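Local coordinates for protein FkbI (Streptomyces hygroscopicus, PDB 1R2J) that binds FAD and probably acts as an acyl-ACP dehydrogenase in making the methoxymalonyl extender unit of the polyketide FK520, at residues T61-V64 and G65-S69. Numbering follows the deposited sequence.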
ATOM      1  N   THR A  61     -10.107  -3.464  -2.333  1.00 17.55           N
ATOM      2  CA  THR A  61      -9.044  -2.532  -1.981  1.00 17.89           C
ATOM      3  C   THR A  61      -9.359  -1.162  -2.587  1.00 18.59           C
ATOM      4  O   THR A  61      -9.137  -0.128  -1.960  1.00 19.55           O
ATOM      5  CB  THR A  61      -7.674  -3.040  -2.506  1.00 17.78           C
ATOM      6  OG1 THR A  61      -7.355  -4.279  -1.862  1.00 15.77           O
ATOM      7  CG2 THR A  61      -6.561  -2.027  -2.220  1.00 15.67           C
ATOM      8  N   ALA A  62      -9.891  -1.176  -3.805  1.00 18.42           N
ATOM      9  CA  ALA A  62     -10.265   0.054  -4.494  1.00 20.04           C
ATOM     10  C   ALA A  62     -11.350   0.759  -3.690  1.00 19.30           C
ATOM     11  O   ALA A  62     -11.291   1.966  -3.476  1.00 20.93           O
ATOM     12  CB  ALA A  62     -10.779  -0.264  -5.909  1.00 17.19           C
ATOM     13  N   HIS A  63     -12.343  -0.000  -3.234  1.00 20.80           N
ATOM     14  CA  HIS A  63     -13.436   0.588  -2.464  1.00 20.35           C
ATOM     15  C   HIS A  63     -12.938   1.204  -1.154  1.00 20.51           C
ATOM     16  O   HIS A  63     -13.368   2.293  -0.770  1.00 20.43           O
ATOM     17  CB  HIS A  63     -14.516  -0.457  -2.176  1.00 22.24           C
ATOM     18  CG  HIS A  63     -15.706   0.100  -1.462  1.00 23.38           C
ATOM     19  ND1 HIS A  63     -15.896  -0.044  -0.104  1.00 24.15           N
ATOM     20  CD2 HIS A  63     -16.747   0.838  -1.913  1.00 22.25           C
ATOM     21  CE1 HIS A  63     -17.004   0.581   0.251  1.00 22.28           C
ATOM     22  NE2 HIS A  63     -17.539   1.125  -0.827  1.00 25.24           N
ATOM     23  N   VAL A  64     -12.041   0.510  -0.462  1.00 18.94           N
ATOM     24  CA  VAL A  64     -11.503   1.052   0.780  1.00 19.53           C
ATOM     25  C   VAL A  64     -10.705   2.315   0.442  1.00 19.25           C
ATOM     26  O   VAL A  64     -10.759   3.309   1.164  1.00 18.17           O
ATOM     27  CB  VAL A  64     -10.584   0.034   1.492  1.00 19.46           C
ATOM     28  CG1 VAL A  64      -9.989   0.663   2.757  1.00 17.30           C
ATOM     29  CG2 VAL A  64     -11.374  -1.213   1.841  1.00 18.75           C
ATOM     30  N   GLY A  65      -9.971   2.272  -0.667  1.00 18.82           N
ATOM     31  CA  GLY A  65      -9.204   3.436  -1.074  1.00 18.80           C
ATOM     32  C   GLY A  65     -10.095   4.653  -1.288  1.00 19.18           C
ATOM     33  O   GLY A  65      -9.713   5.780  -0.966  1.00 17.20           O
ATOM     34  N   SER A  66     -11.293   4.424  -1.824  1.00 18.30           N
ATOM     35  CA  SER A  66     -12.237   5.502  -2.087  1.00 19.03           C
ATOM     36  C   SER A  66     -12.760   6.135  -0.801  1.00 19.23           C
ATOM     37  O   SER A  66     -13.297   7.242  -0.823  1.00 20.03           O
ATOM     38  CB  SER A  66     -13.419   4.982  -2.912  1.00 18.66           C
ATOM     39  OG  SER A  66     -14.319   4.226  -2.107  1.00 20.33           O
ATOM     40  N   LEU A  67     -12.601   5.427   0.314  1.00 18.73           N
ATOM     41  CA  LEU A  67     -13.066   5.917   1.615  1.00 20.04           C
ATOM     42  C   LEU A  67     -11.953   6.600   2.412  1.00 20.42           C
ATOM     43  O   LEU A  67     -12.121   7.715   2.905  1.00 20.28           O
ATOM     44  CB  LEU A  67     -13.623   4.754   2.440  1.00 20.86           C
ATOM     45  CG  LEU A  67     -14.765   3.943   1.827  1.00 19.79           C
ATOM     46  CD1 LEU A  67     -15.044   2.719   2.697  1.00 19.99           C
ATOM     47  CD2 LEU A  67     -16.005   4.816   1.698  1.00 20.72           C
ATOM     48  N   CYS A  68     -10.823   5.915   2.542  1.00 20.44           N
ATOM     49  CA  CYS A  68      -9.679   6.438   3.280  1.00 19.14           C
ATOM     50  C   CYS A  68      -8.429   5.732   2.782  1.00 18.61           C
ATOM     51  O   CYS A  68      -8.322   4.511   2.887  1.00 19.08           O
ATOM     52  CB  CYS A  68      -9.859   6.183   4.782  1.00 22.33           C
ATOM     53  SG  CYS A  68      -8.372   6.478   5.756  1.00 26.09           S
ATOM     54  N   SER A  69      -7.479   6.491   2.246  1.00 17.54           N
ATOM     55  CA  SER A  69      -6.258   5.884   1.723  1.00 18.08           C
ATOM     56  C   SER A  69      -5.256   5.503   2.814  1.00 18.20           C
ATOM     57  O   SER A  69      -4.325   4.747   2.556  1.00 18.47           O
ATOM     58  CB  SER A  69      -5.602   6.809   0.684  1.00 18.66           C
ATOM     59  OG  SER A  69      -6.463   6.999  -0.438  1.00 19.69           O
TER
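G65 N bonds to T61 O at 2.9 Å, a regular turn of helix 54-67. S66 N probably continues the pattern to A62 O, though the place of that oxygen is less sure. The S66 side chain then bends back on the helix. Its OG sits between its own backbone N and carbonyl carbon (chi1 76°), and this turns the hydroxyl to H63 O. OG donates there over 2.5 Å, a short bond, with the donor tilted 20° from the carbonyl plane. The same OG lies over one face of the H63 ring, 4.2 Å from CD2. With an alanine here, H63 O would probably lose its strong donor and keep, within this turn, the weak bonds from S66 N and L67 N. L67 N bonds mainly to V64 O at 2.9 Å, from above the carbonyl plane, and only weakly to H63 O. The L67 side chain runs back past H63 O, with CG 3.4 Å from that oxygen. Its CD1 reaches CE1 of the H63 ring at 3.8 Å, at an oblique approach. The ring comes within range because H63 CG is anti to the backbone N (chi1 -176°). C68 N also bonds to V64 O, at 2.9 Å and almost straight. C68 is the N-cap residue of helix 69-88, right after helix 54-67. H63, V64 and L67 also pack on helix 5-12, within the N-terminal family region. Two carbonyls thus gather the donors of this turn: V64 O takes two backbone N-H groups, while the S66 hydroxyl probably makes up for the weak backbone bonding at H63 O.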